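Local coordinates for protein flavohemoglobin (Malassezia yamatoensis, PDB 6O0A) that probably detoxifies nitric oxide as a dioxygenase, passing electrons from a nicotinamide cofactor through FAD to a heme in its globin domain, at residues D117-Y122 with E145-L150; A204-S209 with S262-D267; I210-S215 with G244-I249. One frame throughout, in Å; residues are numbered along the deposited sequence. Where two conformers were deposited one is given.

Contact 1 (D117-Y122 with E145-L150). With HEM (protoporphyrin IX containing Fe), chain C.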
# COMPACT_ATOMS: atom_id res chain seq x y z
N ASP A 117 -16.40 5.02 -15.17
CA ASP A 117 -17.58 5.80 -15.55
C ASP A 117 -18.46 6.09 -14.33
O ASP A 117 -19.04 7.18 -14.22
CB ASP A 117 -18.40 5.04 -16.60
CG ASP A 117 -17.66 4.87 -17.91
OD1 ASP A 117 -16.94 5.79 -18.34
OD2 ASP A 117 -17.82 3.80 -18.54
N THR A 118 -18.58 5.12 -13.43
CA THR A 118 -19.35 5.30 -12.20
C THR A 118 -18.76 6.41 -11.35
O THR A 118 -19.48 7.32 -10.89
CB THR A 118 -19.37 3.99 -11.41
OG1 THR A 118 -19.79 2.92 -12.27
CG2 THR A 118 -20.32 4.11 -10.22
N VAL A 119 -17.45 6.36 -11.11
CA VAL A 119 -16.81 7.39 -10.30
C VAL A 119 -16.92 8.75 -10.97
O VAL A 119 -17.18 9.76 -10.31
CB VAL A 119 -15.36 6.99 -9.98
CG1 VAL A 119 -14.52 8.20 -9.59
CG2 VAL A 119 -15.40 6.00 -8.84
N TYR A 120 -16.76 8.79 -12.30
CA TYR A 120 -16.92 10.07 -12.99
C TYR A 120 -18.30 10.67 -12.71
O TYR A 120 -18.41 11.85 -12.36
CB TYR A 120 -16.71 9.93 -14.50
CG TYR A 120 -16.96 11.27 -15.17
CD1 TYR A 120 -15.98 12.25 -15.17
CD2 TYR A 120 -18.20 11.58 -15.71
CE1 TYR A 120 -16.21 13.50 -15.74
CE2 TYR A 120 -18.44 12.83 -16.28
CZ TYR A 120 -17.45 13.78 -16.29
OH TYR A 120 -17.70 15.02 -16.85
N LYS A 121 -19.34 9.86 -12.85
CA LYS A 121 -20.71 10.35 -12.69
C LYS A 121 -20.92 10.96 -11.31
O LYS A 121 -21.37 12.11 -11.19
CB LYS A 121 -21.69 9.21 -12.93
CG LYS A 121 -23.11 9.61 -12.66
CD LYS A 121 -24.07 8.48 -12.92
CE LYS A 121 -25.50 8.97 -12.70
NZ LYS A 121 -26.51 7.94 -13.08
N TYR A 122 -20.60 10.22 -10.26
CA TYR A 122 -20.90 10.71 -8.91
C TYR A 122 -19.90 11.75 -8.45
O TYR A 122 -20.28 12.68 -7.73
CB TYR A 122 -20.99 9.53 -7.94
CG TYR A 122 -22.17 8.69 -8.34
CD1 TYR A 122 -23.46 9.18 -8.18
CD2 TYR A 122 -22.00 7.49 -9.01
CE1 TYR A 122 -24.55 8.45 -8.60
CE2 TYR A 122 -23.08 6.76 -9.44
CZ TYR A 122 -24.35 7.25 -9.23
OH TYR A 122 -25.45 6.54 -9.67
N GLU A 145 -11.42 16.46 -18.73
CA GLU A 145 -10.25 16.02 -19.47
C GLU A 145 -9.18 15.47 -18.53
O GLU A 145 -8.60 14.41 -18.80
CB GLU A 145 -9.68 17.17 -20.30
CG GLU A 145 -8.55 16.69 -21.22
CD GLU A 145 -7.94 17.80 -22.06
OE1 GLU A 145 -8.57 18.87 -22.21
OE2 GLU A 145 -6.82 17.58 -22.58
N VAL A 146 -8.92 16.18 -17.43
CA VAL A 146 -7.96 15.72 -16.42
C VAL A 146 -8.37 14.36 -15.89
O VAL A 146 -7.56 13.43 -15.82
CB VAL A 146 -7.85 16.76 -15.28
CG1 VAL A 146 -6.97 16.23 -14.14
CG2 VAL A 146 -7.30 18.07 -15.81
N TYR A 147 -9.65 14.20 -15.53
CA TYR A 147 -10.12 12.92 -15.01
C TYR A 147 -9.85 11.79 -16.00
O TYR A 147 -9.35 10.73 -15.62
CB TYR A 147 -11.62 12.97 -14.69
CG TYR A 147 -12.14 11.63 -14.17
CD1 TYR A 147 -12.59 10.64 -15.05
CD2 TYR A 147 -12.13 11.35 -12.81
CE1 TYR A 147 -13.04 9.40 -14.57
CE2 TYR A 147 -12.58 10.11 -12.33
CZ TYR A 147 -13.02 9.15 -13.22
OH TYR A 147 -13.46 7.92 -12.73
N TRP A 148 -10.21 11.98 -17.27
CA TRP A 148 -10.11 10.85 -18.20
C TRP A 148 -8.67 10.56 -18.61
O TRP A 148 -8.35 9.40 -18.91
CB TRP A 148 -11.02 11.09 -19.41
CG TRP A 148 -12.44 10.81 -19.02
CD1 TRP A 148 -13.47 11.70 -18.95
CD2 TRP A 148 -12.97 9.56 -18.56
NE1 TRP A 148 -14.61 11.07 -18.50
CE2 TRP A 148 -14.33 9.76 -18.26
CE3 TRP A 148 -12.42 8.28 -18.40
CZ2 TRP A 148 -15.15 8.72 -17.80
CZ3 TRP A 148 -13.23 7.26 -17.94
CH2 TRP A 148 -14.58 7.49 -17.64
N LEU A 149 -7.79 11.56 -18.61
CA LEU A 149 -6.38 11.27 -18.81
C LEU A 149 -5.87 10.33 -17.74
O LEU A 149 -5.14 9.37 -18.03
CB LEU A 149 -5.57 12.57 -18.78
CG LEU A 149 -5.59 13.45 -20.02
CD1 LEU A 149 -4.88 14.75 -19.73
CD2 LEU A 149 -4.92 12.71 -21.17
N LEU A 150 -6.23 10.60 -16.49
CA LEU A 150 -5.79 9.78 -15.37
C LEU A 150 -6.46 8.41 -15.39
O LEU A 150 -5.80 7.38 -15.22
CB LEU A 150 -6.10 10.53 -14.07
CG LEU A 150 -5.77 9.98 -12.68
CD1 LEU A 150 -4.33 9.56 -12.60
CD2 LEU A 150 -6.06 11.07 -11.68
CHA HEM C . -7.90 3.64 -3.54
CHB HEM C . -7.35 7.10 -6.93
CHC HEM C . -11.01 5.17 -9.48
CHD HEM C . -11.95 2.16 -5.80
C1A HEM C . -7.42 4.73 -4.25
C2A HEM C . -6.30 5.57 -3.86
C3A HEM C . -6.15 6.51 -4.80
C4A HEM C . -7.18 6.32 -5.80
CMA HEM C . -5.10 7.64 -4.82
CAA HEM C . -5.43 5.37 -2.61
CBA HEM C . -4.31 4.43 -3.05
CGA HEM C . -3.43 4.09 -1.87
O1A HEM C . -3.97 3.68 -0.81
O2A HEM C . -2.19 4.22 -1.99
C1B HEM C . -8.29 6.88 -7.92
C2B HEM C . -8.45 7.67 -9.13
C3B HEM C . -9.48 7.15 -9.83
C4B HEM C . -9.97 6.00 -9.10
CMB HEM C . -7.58 8.90 -9.46
CAB HEM C . -10.07 7.60 -11.19
CBB HEM C . -9.46 8.42 -12.06
C1C HEM C . -11.60 4.22 -8.68
C2C HEM C . -12.79 3.48 -9.00
C3C HEM C . -13.06 2.64 -7.99
C4C HEM C . -12.04 2.84 -6.99
CMC HEM C . -13.55 3.67 -10.34
CAC HEM C . -14.24 1.65 -7.80
CBC HEM C . -15.45 1.85 -8.36
C1D HEM C . -10.93 2.30 -4.88
C2D HEM C . -10.83 1.57 -3.64
C3D HEM C . -9.73 1.97 -3.00
C4D HEM C . -9.07 2.97 -3.82
CMD HEM C . -11.86 0.52 -3.16
CAD HEM C . -9.24 1.45 -1.63
CBD HEM C . -9.46 2.56 -0.61
CGD HEM C . -10.90 2.61 -0.14
O1D HEM C . -11.47 1.55 0.22
O2D HEM C . -11.47 3.74 -0.11
NA HEM C . -7.93 5.22 -5.44
NB HEM C . -9.23 5.88 -7.94
NC HEM C . -11.15 3.80 -7.44
ND HEM C . -9.84 3.14 -4.97
FE HEM C . -9.37 4.34 -6.59

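Contact 2 (A204-S209 with S262-D267). With FAD (flavin-adenine dinucleotide), chain B.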
# COMPACT_ATOMS: atom_id res chain seq x y z
N ALA A 204 8.70 -10.90 -3.60
CA ALA A 204 8.97 -10.41 -2.25
C ALA A 204 8.66 -8.93 -2.13
O ALA A 204 9.13 -8.12 -2.94
CB ALA A 204 10.43 -10.70 -1.86
N GLY A 205 7.87 -8.58 -1.11
CA GLY A 205 7.36 -7.24 -0.91
C GLY A 205 5.91 -7.07 -1.33
O GLY A 205 5.27 -6.09 -0.94
N GLN A 206 5.37 -8.01 -2.11
CA GLN A 206 3.99 -7.83 -2.54
C GLN A 206 3.02 -8.19 -1.42
O GLN A 206 3.36 -8.83 -0.42
CB GLN A 206 3.70 -8.64 -3.80
CG GLN A 206 4.45 -8.12 -5.03
CD GLN A 206 3.98 -8.78 -6.31
OE1 GLN A 206 3.83 -10.00 -6.37
NE2 GLN A 206 3.74 -7.97 -7.34
N TYR A 207 1.77 -7.77 -1.61
CA TYR A 207 0.70 -7.96 -0.65
C TYR A 207 -0.48 -8.61 -1.35
O TYR A 207 -0.56 -8.66 -2.58
CB TYR A 207 0.27 -6.63 -0.03
CG TYR A 207 -0.20 -5.60 -1.05
CD1 TYR A 207 -1.52 -5.59 -1.51
CD2 TYR A 207 0.66 -4.64 -1.55
CE1 TYR A 207 -1.94 -4.64 -2.43
CE2 TYR A 207 0.24 -3.70 -2.46
CZ TYR A 207 -1.06 -3.71 -2.90
OH TYR A 207 -1.46 -2.75 -3.81
N ILE A 208 -1.42 -9.10 -0.54
CA ILE A 208 -2.71 -9.57 -1.03
C ILE A 208 -3.78 -8.78 -0.30
O ILE A 208 -3.56 -8.24 0.78
CB ILE A 208 -2.91 -11.10 -0.85
CG1 ILE A 208 -2.50 -11.58 0.55
CG2 ILE A 208 -2.08 -11.89 -1.89
CD1 ILE A 208 -3.44 -11.24 1.69
N SER A 209 -4.96 -8.73 -0.90
CA SER A 209 -6.16 -8.32 -0.19
C SER A 209 -6.91 -9.57 0.26
O SER A 209 -7.15 -10.47 -0.55
CB SER A 209 -7.07 -7.45 -1.07
OG SER A 209 -6.51 -6.17 -1.34
N SER A 262 -7.17 -12.14 -2.75
CA SER A 262 -6.93 -11.60 -4.08
C SER A 262 -5.65 -12.19 -4.68
O SER A 262 -4.92 -12.95 -4.04
CB SER A 262 -6.81 -10.08 -4.03
OG SER A 262 -5.54 -9.72 -3.47
N ASN A 263 -5.38 -11.79 -5.91
CA ASN A 263 -4.09 -12.03 -6.51
C ASN A 263 -3.06 -11.09 -5.90
O ASN A 263 -3.42 -10.05 -5.34
CB ASN A 263 -4.21 -11.87 -8.02
CG ASN A 263 -4.99 -13.02 -8.66
OD1 ASN A 263 -4.98 -14.15 -8.14
ND2 ASN A 263 -5.66 -12.75 -9.77
N PRO A 264 -1.78 -11.45 -5.96
CA PRO A 264 -0.75 -10.63 -5.30
C PRO A 264 -0.31 -9.46 -6.17
O PRO A 264 -0.18 -9.59 -7.39
CB PRO A 264 0.40 -11.63 -5.10
CG PRO A 264 0.30 -12.52 -6.32
CD PRO A 264 -1.20 -12.65 -6.60
N TYR A 265 -0.07 -8.32 -5.53
CA TYR A 265 0.28 -7.09 -6.23
C TYR A 265 1.21 -6.25 -5.35
O TYR A 265 1.45 -6.57 -4.18
CB TYR A 265 -0.98 -6.31 -6.64
CG TYR A 265 -1.75 -6.98 -7.75
CD1 TYR A 265 -1.24 -7.01 -9.05
CD2 TYR A 265 -2.98 -7.60 -7.51
CE1 TYR A 265 -1.92 -7.64 -10.08
CE2 TYR A 265 -3.67 -8.22 -8.54
CZ TYR A 265 -3.14 -8.24 -9.82
OH TYR A 265 -3.81 -8.86 -10.85
N GLY A 266 1.71 -5.17 -5.92
CA GLY A 266 2.49 -4.21 -5.17
C GLY A 266 3.76 -3.93 -5.93
O GLY A 266 4.33 -4.84 -6.54
N ASP A 267 4.20 -2.68 -5.93
CA ASP A 267 5.38 -2.31 -6.71
C ASP A 267 6.59 -2.06 -5.82
O ASP A 267 7.64 -1.66 -6.33
CB ASP A 267 5.09 -1.08 -7.58
CG ASP A 267 4.75 0.17 -6.78
OD1 ASP A 267 4.67 0.11 -5.54
OD2 ASP A 267 4.54 1.23 -7.41
PA FAD B . -9.60 -0.11 9.88
O1A FAD B . -11.01 -0.51 10.10
O2A FAD B . -9.17 0.01 8.44
O5B FAD B . -9.31 1.28 10.63
C5B FAD B . -8.07 1.97 10.39
C4B FAD B . -8.15 3.25 11.19
O4B FAD B . -9.30 4.00 10.74
C3B FAD B . -8.38 3.07 12.68
O3B FAD B . -7.16 2.86 13.39
C2B FAD B . -9.02 4.40 13.07
O2B FAD B . -8.04 5.42 13.28
C1B FAD B . -9.85 4.74 11.82
N9A FAD B . -11.26 4.40 11.95
C8A FAD B . -11.80 3.15 11.95
N7A FAD B . -13.10 3.12 12.15
C5A FAD B . -13.43 4.46 12.30
C6A FAD B . -14.64 5.11 12.61
N6A FAD B . -15.80 4.46 12.80
N1A FAD B . -14.62 6.45 12.73
C2A FAD B . -13.47 7.10 12.55
N3A FAD B . -12.26 6.60 12.26
C4A FAD B . -12.31 5.27 12.16
N1 FAD B . -1.14 -4.71 8.52
C2 FAD B . -0.57 -5.74 9.23
O2 FAD B . -0.90 -5.98 10.40
N3 FAD B . 0.39 -6.53 8.62
C4 FAD B . 0.86 -6.40 7.33
O4 FAD B . 1.70 -7.17 6.88
C4X FAD B . 0.25 -5.31 6.59
N5 FAD B . 0.64 -5.11 5.35
C5X FAD B . 0.05 -4.07 4.65
C6 FAD B . 0.46 -3.83 3.33
C7 FAD B . -0.10 -2.81 2.58
C7M FAD B . 0.39 -2.55 1.18
C8 FAD B . -1.11 -2.01 3.14
C8M FAD B . -1.77 -0.92 2.35
C9 FAD B . -1.51 -2.23 4.45
C9A FAD B . -0.93 -3.25 5.22
N10 FAD B . -1.32 -3.49 6.55
C10 FAD B . -0.74 -4.52 7.27
C1' FAD B . -2.40 -2.72 7.18
C2' FAD B . -3.77 -3.35 6.95
O2' FAD B . -4.07 -3.36 5.56
C3' FAD B . -4.88 -2.63 7.72
O3' FAD B . -4.84 -1.24 7.40
C4' FAD B . -4.77 -2.78 9.24
O4' FAD B . -4.65 -4.17 9.55
C5' FAD B . -5.95 -2.17 9.98
O5' FAD B . -7.16 -2.82 9.53
P FAD B . -8.46 -2.67 10.46
O1P FAD B . -8.35 -3.31 11.79
O2P FAD B . -9.61 -3.21 9.66
O3P FAD B . -8.63 -1.10 10.66
O HOH W 1 -2.96 -7.76 -3.93

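Contact 3 (I210-S215 with G244-I249). With FAD (flavin-adenine dinucleotide), chain B.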
# COMPACT_ATOMS: atom_id res chain seq x y z
N ILE A 210 -7.23 -9.64 1.55
CA ILE A 210 -8.02 -10.72 2.11
C ILE A 210 -9.37 -10.15 2.53
O ILE A 210 -9.45 -9.00 2.98
CB ILE A 210 -7.28 -11.41 3.28
CG1 ILE A 210 -8.06 -12.64 3.74
CG2 ILE A 210 -7.03 -10.44 4.42
CD1 ILE A 210 -7.22 -13.62 4.52
N TYR A 211 -10.41 -10.96 2.37
CA TYR A 211 -11.80 -10.54 2.49
C TYR A 211 -12.49 -11.30 3.61
O TYR A 211 -12.40 -12.53 3.68
CB TYR A 211 -12.56 -10.77 1.18
CG TYR A 211 -12.09 -9.91 0.03
CD1 TYR A 211 -10.85 -10.13 -0.57
CD2 TYR A 211 -12.86 -8.86 -0.43
CE1 TYR A 211 -10.40 -9.33 -1.61
CE2 TYR A 211 -12.44 -8.06 -1.48
CZ TYR A 211 -11.20 -8.30 -2.06
OH TYR A 211 -10.77 -7.50 -3.09
N ALA A 212 -13.22 -10.58 4.46
CA ALA A 212 -14.15 -11.21 5.39
C ALA A 212 -15.33 -10.28 5.61
O ALA A 212 -15.29 -9.10 5.24
CB ALA A 212 -13.47 -11.55 6.72
N ARG A 213 -16.38 -10.81 6.22
CA ARG A 213 -17.56 -9.98 6.44
C ARG A 213 -17.50 -9.31 7.81
O ARG A 213 -16.99 -9.89 8.78
CB ARG A 213 -18.84 -10.80 6.30
CG ARG A 213 -19.04 -11.21 4.85
CD ARG A 213 -20.43 -11.66 4.48
NE ARG A 213 -20.36 -12.07 3.09
CZ ARG A 213 -20.69 -11.29 2.06
NH1 ARG A 213 -21.16 -10.07 2.26
NH2 ARG A 213 -20.56 -11.75 0.82
N THR A 214 -17.98 -8.07 7.85
CA THR A 214 -18.20 -7.37 9.11
C THR A 214 -19.26 -8.10 9.92
O THR A 214 -19.99 -8.96 9.41
CB THR A 214 -18.66 -5.94 8.84
OG1 THR A 214 -19.91 -5.99 8.14
CG2 THR A 214 -17.65 -5.20 7.99
N SER A 215 -19.37 -7.72 11.20
CA SER A 215 -20.38 -8.33 12.05
C SER A 215 -21.78 -8.19 11.46
O SER A 215 -22.62 -9.08 11.66
CB SER A 215 -20.35 -7.71 13.45
OG SER A 215 -20.68 -6.33 13.40
N GLY A 244 -9.81 -0.61 14.72
CA GLY A 244 -10.17 -0.98 13.37
C GLY A 244 -11.33 -1.96 13.35
O GLY A 244 -11.71 -2.56 14.36
N GLU A 245 -11.91 -2.12 12.17
CA GLU A 245 -13.05 -3.02 12.10
C GLU A 245 -12.67 -4.47 11.79
O GLU A 245 -13.26 -5.40 12.36
CB GLU A 245 -14.05 -2.51 11.05
CG GLU A 245 -15.28 -3.39 10.96
CD GLU A 245 -16.45 -2.71 10.29
OE1 GLU A 245 -16.25 -1.80 9.45
OE2 GLU A 245 -17.57 -3.10 10.64
N MET A 246 -11.69 -4.70 10.91
CA MET A 246 -11.50 -6.03 10.36
C MET A 246 -10.41 -6.86 11.04
O MET A 246 -10.47 -8.09 10.96
CB MET A 246 -11.22 -5.97 8.85
CG MET A 246 -12.36 -5.35 8.02
SD MET A 246 -13.96 -6.13 8.34
CE MET A 246 -13.68 -7.81 7.84
N THR A 247 -9.41 -6.25 11.68
CA THR A 247 -8.35 -7.12 12.22
C THR A 247 -8.87 -8.01 13.34
O THR A 247 -8.45 -9.17 13.44
CB THR A 247 -7.12 -6.32 12.69
OG1 THR A 247 -7.52 -5.21 13.49
CG2 THR A 247 -6.33 -5.82 11.50
N THR A 248 -9.81 -7.54 14.17
CA THR A 248 -10.39 -8.44 15.15
C THR A 248 -11.10 -9.60 14.47
O THR A 248 -11.02 -10.74 14.95
CB THR A 248 -11.34 -7.67 16.09
OG1 THR A 248 -11.76 -8.54 17.15
CG2 THR A 248 -12.55 -7.13 15.34
N ILE A 249 -11.76 -9.35 13.33
CA ILE A 249 -12.47 -10.41 12.62
C ILE A 249 -11.49 -11.41 12.01
O ILE A 249 -11.67 -12.62 12.15
CB ILE A 249 -13.41 -9.78 11.57
CG1 ILE A 249 -14.56 -9.07 12.31
CG2 ILE A 249 -13.97 -10.86 10.65
CD1 ILE A 249 -15.46 -8.23 11.43
PA FAD B . -9.60 -0.11 9.88
O1A FAD B . -11.01 -0.51 10.10
O2A FAD B . -9.17 0.01 8.44
O5B FAD B . -9.31 1.28 10.63
C5B FAD B . -8.07 1.97 10.39
C4B FAD B . -8.15 3.25 11.19
O4B FAD B . -9.30 4.00 10.74
C3B FAD B . -8.38 3.07 12.68
O3B FAD B . -7.16 2.86 13.39
C2B FAD B . -9.02 4.40 13.07
O2B FAD B . -8.04 5.42 13.28
C1B FAD B . -9.85 4.74 11.82
N9A FAD B . -11.26 4.40 11.95
C8A FAD B . -11.80 3.15 11.95
N7A FAD B . -13.10 3.12 12.15
C5A FAD B . -13.43 4.46 12.30
C6A FAD B . -14.64 5.11 12.61
N6A FAD B . -15.80 4.46 12.80
N1A FAD B . -14.62 6.45 12.73
C2A FAD B . -13.47 7.10 12.55
N3A FAD B . -12.26 6.60 12.26
C4A FAD B . -12.31 5.27 12.16
N1 FAD B . -1.14 -4.71 8.52
C2 FAD B . -0.57 -5.74 9.23
O2 FAD B . -0.90 -5.98 10.40
N3 FAD B . 0.39 -6.53 8.62
C4 FAD B . 0.86 -6.40 7.33
O4 FAD B . 1.70 -7.17 6.88
C4X FAD B . 0.25 -5.31 6.59
N5 FAD B . 0.64 -5.11 5.35
C5X FAD B . 0.05 -4.07 4.65
C6 FAD B . 0.46 -3.83 3.33
C7 FAD B . -0.10 -2.81 2.58
C7M FAD B . 0.39 -2.55 1.18
C8 FAD B . -1.11 -2.01 3.14
C8M FAD B . -1.77 -0.92 2.35
C9 FAD B . -1.51 -2.23 4.45
C9A FAD B . -0.93 -3.25 5.22
N10 FAD B . -1.32 -3.49 6.55
C10 FAD B . -0.74 -4.52 7.27
C1' FAD B . -2.40 -2.72 7.18
C2' FAD B . -3.77 -3.35 6.95
O2' FAD B . -4.07 -3.36 5.56
C3' FAD B . -4.88 -2.63 7.72
O3' FAD B . -4.84 -1.24 7.40
C4' FAD B . -4.77 -2.78 9.24
O4' FAD B . -4.65 -4.17 9.55
C5' FAD B . -5.95 -2.17 9.98
O5' FAD B . -7.16 -2.82 9.53
P FAD B . -8.46 -2.67 10.46
O1P FAD B . -8.35 -3.31 11.79
O2P FAD B . -9.61 -3.21 9.66
O3P FAD B . -8.63 -1.10 10.66
O HOH W 2 -17.84 -5.40 12.18

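Contact 1 (D117-Y122 with E145-L150)
Tyr120 and Tyr147 meet in a T-shaped pair between two antiparallel helices of the globin domain, 115-131 and 137-163, the G and H helices of the globin fold. The edge of the Tyr120 ring is turned to the face of Tyr147, the planes 61° apart and the centroids 5.5 Å. With CG anti to the backbone N in both (chi1 177° in Tyr120), each ring reaches across toward the opposite helix; this width suits large aromatic residues, since the segment axes approach no closer than 11.4 Å. Trp148 completes an aromatic cluster: its NE1 lies over one face of Tyr120, 3.8 Å from Tyr120 CD1, the two rings oblique with planes 34° apart. Asp117 OD1 comes to 3.0 Å from Trp148 CH2, carboxylate and ring planes turned against each other. Both phenol hydroxyls are bonded beyond the two segments, Tyr120 OH to Thr144 and Tyr147 OH to the carbonyl of Tyr116, so the rings are held at their far ends too. Branched Val119 closes the heme side, CG1 at the edge of the Tyr147 ring, 3.3 Å from its OH, and CG2 3.3 Å from heme CMC. Tyr147 CE2 touches the heme vinyl group, 3.6 Å from CBB.

Contact 2 (A204-S209 with S262-D267)
Tyr207 and Tyr265 face each other as a single antiparallel bridge, a hydrogen-bonded pair in which Tyr207 N gives to Tyr265 O (2.9 Å) and Tyr265 N to Tyr207 O (3.0 Å), extending the pairing of strands 207-213 and 258-262 in the antiparallel sheet of the FAD-binding domain. Farther along, Ser262 grips Ser209 twice: its N donates to Ser209 O, and its OG accepts a hydrogen bond from Ser209 N (2.8 Å). That hydroxyl in turn donates to Asn263 O, a double role that a small serine can fill beside the backbone. Water 1 donates to both Tyr207 O and Asn263 O, linking two carbonyls that cannot bond each other. At the other end the extended Gln206 side chain lays its amide against the loop, NE2 donating to a lone pair of Gly266 O with an N-H...O angle of 167°, while OE1 is held by Lys203 N. Gly266 has a positive phi (130°) that suits glycine, and its CA lies close against the Tyr207 ring, 3.6 Å from CE2. That ring is sandwiched, Tyr265 O over one face and the flavin methyl over the other; with chi1 at 58°, Tyr207 CD2 comes to 3.4 Å from FAD C7M.

Contact 3 (I210-S215 with G244-I249)
Ala212, near the end of strand 207-213, and Thr214 just beyond it take the side chains of Met246 and Ile249 from helix 246-251, the short helix of this ferredoxin-reductase-like FAD-binding domain whose beginning holds the cofactor's diphosphate. Apolar and van der Waals contacts join strand to helix. Met246 bends at chi2 and chi3 (-52° and -62°), which folds its methyl back onto the strand, CE 3.9 Å from Ala212 CB, while SD lies alongside Thr214 CG2. Alanine is small enough to admit both this methyl and Ile249 CG2. The longer branch of Ile249 reaches where the strand ends, its CD1 3.7 Å from Thr214 CA. The extended Glu245 side chain packs OE2 against the methyl CG2 of Thr214 at 3.4 Å. Among polar contacts, water 2 links the segments by donating to Glu245 OE2 and accepting from Ser215 N. The same carboxylate forms a salt bridge with Arg64, and the Thr214 hydroxyl is engaged by Asp216. On the cofactor side, Glu245 N donates to FAD O1A, Met246 N to O2P (2.8 Å) and Thr247 N to O1P (3.1 Å). Amides gathered near the beginning of the helix are consistent with partial compensation of the phosphate charge. Gly244, without a side chain, lets the diphosphate come close, its CA 3.1 Å from FAD O3P. Threonine adds a hydroxyl, Thr247 OG1 donating to FAD O1P at 2.7 Å.

How the contacts relate
Contacts 2 and 3 share strand 207-213 and lie on different parts of one FAD: contact 2 meets the methyl end of the isoalloxazine ring, contact 3 the diphosphate, with their centres about 19 Å apart. Along the chain, contact 3 is nested inside the loop that contact 2 closes. Contact 1 comes earlier and stands apart in the globin domain, its centre about 26 Å from that of contact 2 and about 30 Å from that of contact 3. The cofactors connect them. The nearest atoms of the heme touched by contact 1 and the Tyr207 side chain of contact 2 are about 7 Å apart, an arrangement consistent with electron transfer from flavin to heme.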